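Beta-1,4-exocellulase (Thermobifida fusca, PDB 4B4H) probably hydrolyses beta-1,4-glycosidic bonds in cellulose as a cellobiohydrolase, its family 6 catalytic domain being the part in this model. Local coordinates at residues 174-179 with 216-221. Sequence-based numbering, arbitrary orientation.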
loop_
_atom_site.group_PDB
_atom_site.type_symbol
_atom_site.label_atom_id
_atom_site.label_comp_id
_atom_site.label_asym_id
_atom_site.label_seq_id
_atom_site.Cartn_x
_atom_site.Cartn_y
_atom_site.Cartn_z
ATOM N N LEU A 174 8.556 3.025 -17.325
ATOM C CA LEU A 174 9.352 3.451 -16.192
ATOM C C LEU A 174 10.546 2.516 -16.049
ATOM O O LEU A 174 11.634 2.956 -15.723
ATOM C CB LEU A 174 8.512 3.501 -14.914
ATOM C CG LEU A 174 7.233 4.348 -14.960
ATOM C CD1 LEU A 174 6.634 4.479 -13.565
ATOM C CD2 LEU A 174 7.479 5.724 -15.572
ATOM N N GLY A 175 10.339 1.231 -16.334
ATOM C CA GLY A 175 11.424 0.241 -16.234
ATOM C C GLY A 175 12.589 0.453 -17.182
ATOM O O GLY A 175 13.713 0.034 -16.883
ATOM N N GLU A 176 12.343 1.059 -18.340
ATOM C CA GLU A 176 13.461 1.383 -19.242
ATOM C C GLU A 176 14.443 2.382 -18.593
ATOM O O GLU A 176 15.667 2.295 -18.814
ATOM C CB GLU A 176 12.946 1.892 -20.591
ATOM C CG GLU A 176 12.369 0.778 -21.450
ATOM C CD GLU A 176 11.465 1.273 -22.567
ATOM O OE1 GLU A 176 11.275 2.491 -22.698
ATOM O OE2 GLU A 176 10.940 0.429 -23.324
ATOM N N ILE A 177 13.907 3.286 -17.770
ATOM C CA ILE A 177 14.658 4.412 -17.186
ATOM C C ILE A 177 15.699 3.868 -16.182
ATOM O O ILE A 177 15.364 3.091 -15.285
ATOM C CB ILE A 177 13.675 5.427 -16.540
ATOM C CG1 ILE A 177 12.531 5.742 -17.529
ATOM C CG2 ILE A 177 14.364 6.712 -16.112
ATOM C CD1 ILE A 177 11.567 6.829 -17.112
ATOM N N PRO A 178 16.980 4.244 -16.357
ATOM C CA PRO A 178 18.088 3.598 -15.633
ATOM C C PRO A 178 18.045 3.628 -14.111
ATOM O O PRO A 178 18.527 2.682 -13.485
ATOM C CB PRO A 178 19.334 4.339 -16.132
ATOM C CG PRO A 178 18.850 5.554 -16.824
ATOM C CD PRO A 178 17.454 5.288 -17.282
ATOM N N ASN A 179 17.513 4.687 -13.516
ATOM C CA ASN A 179 17.519 4.771 -12.044
ATOM C C ASN A 179 16.110 4.696 -11.450
ATOM O O ASN A 179 15.839 5.235 -10.386
ATOM C CB ASN A 179 18.288 6.020 -11.577
ATOM C CG ASN A 179 17.682 7.301 -12.112
ATOM O OD1 ASN A 179 16.847 7.260 -13.009
ATOM N ND2 ASN A 179 18.090 8.446 -11.561
ATOM N N VAL A 216 9.637 -9.535 -16.994
ATOM C CA VAL A 216 9.973 -9.584 -15.552
ATOM C C VAL A 216 11.204 -8.747 -15.218
ATOM O O VAL A 216 11.376 -8.319 -14.088
ATOM C CB VAL A 216 10.134 -11.038 -15.025
ATOM C CG1 VAL A 216 8.850 -11.835 -15.245
ATOM C CG2 VAL A 216 11.352 -11.738 -15.643
ATOM N N ASP A 217 12.047 -8.502 -16.216
ATOM C CA ASP A 217 13.240 -7.671 -16.052
ATOM C C ASP A 217 12.941 -6.182 -15.783
ATOM O O ASP A 217 13.855 -5.403 -15.483
ATOM C CB ASP A 217 14.156 -7.862 -17.265
ATOM C CG ASP A 217 14.843 -9.239 -17.269
ATOM O OD1 ASP A 217 15.467 -9.600 -16.255
ATOM O OD2 ASP A 217 14.767 -9.969 -18.280
ATOM N N TYR A 218 11.663 -5.789 -15.886
ATOM C CA TYR A 218 11.238 -4.438 -15.490
ATOM C C TYR A 218 10.608 -4.389 -14.090
ATOM O O TYR A 218 10.142 -3.336 -13.646
ATOM C CB TYR A 218 10.280 -3.837 -16.525
ATOM C CG TYR A 218 10.879 -3.729 -17.902
ATOM C CD1 TYR A 218 12.133 -3.139 -18.109
ATOM C CD2 TYR A 218 10.198 -4.234 -18.998
ATOM C CE1 TYR A 218 12.670 -3.055 -19.382
ATOM C CE2 TYR A 218 10.725 -4.157 -20.273
ATOM C CZ TYR A 218 11.959 -3.567 -20.462
ATOM O OH TYR A 218 12.471 -3.515 -21.733
ATOM N N VAL A 219 10.583 -5.530 -13.401
ATOM C CA VAL A 219 10.061 -5.574 -12.033
ATOM C C VAL A 219 11.195 -5.809 -11.056
ATOM O O VAL A 219 11.886 -6.827 -11.127
ATOM C CB VAL A 219 8.985 -6.667 -11.865
ATOM C CG1 VAL A 219 8.417 -6.646 -10.444
ATOM C CG2 VAL A 219 7.858 -6.435 -12.860
ATOM N N HIS A 220 11.379 -4.850 -10.150
ATOM C CA HIS A 220 12.461 -4.925 -9.193
ATOM C C HIS A 220 12.004 -5.592 -7.933
ATOM O O HIS A 220 12.829 -6.102 -7.154
ATOM C CB HIS A 220 13.010 -3.533 -8.886
ATOM C CG HIS A 220 14.440 -3.552 -8.412
ATOM N ND1 HIS A 220 15.482 -3.686 -9.254
ATOM C CD2 HIS A 220 14.977 -3.500 -7.132
ATOM C CE1 HIS A 220 16.625 -3.706 -8.553
ATOM N NE2 HIS A 220 16.319 -3.591 -7.255
ATOM N N GLY A 221 10.691 -5.605 -7.721
ATOM C CA GLY A 221 10.130 -6.211 -6.537
ATOM C C GLY A 221 8.657 -5.964 -6.390
ATOM O O GLY A 221 7.988 -5.593 -7.357
HETATM O O HOH W 1 11.301 -2.428 -23.948
#
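The backbones of G175 and Y218 come together with their CA atoms 4.7 Å apart, where helix 162-175 passes the short 3-10 segment 216-218. Both belong to the alpha/beta barrel of glycoside hydrolase family 6. Each segment leads into a strand, and those strands, 180-185 and 221-224, pair in parallel. G175 has no side chain, and this permits the close approach: a CB on it would clash with CB of Y218. The Y218 ring meets the G175-E176 peptide obliquely, its CD1 3.7 Å from C of G175. Its CG stands beside the backbone N, anti to the carbonyl carbon (chi1 -59°), which carries the ring past the G175 carbonyl and alongside the E176 side chain, where OH comes 4.3 Å from CG of E176. No direct hydrogen bond crosses the contact. At the outer end, one water bridges the two side chains, donating to OE2 of E176 at 2.9 Å and lying 2.7 Å from OH of Y218. An alanine in place of Y218 would probably uncover the G175-E176 peptide and leave this water without its phenol partner. K2 NZ hydrogen-bonds to O of G175 and of I177, and N182 ND2 hydrogen-bonds to O of Y218.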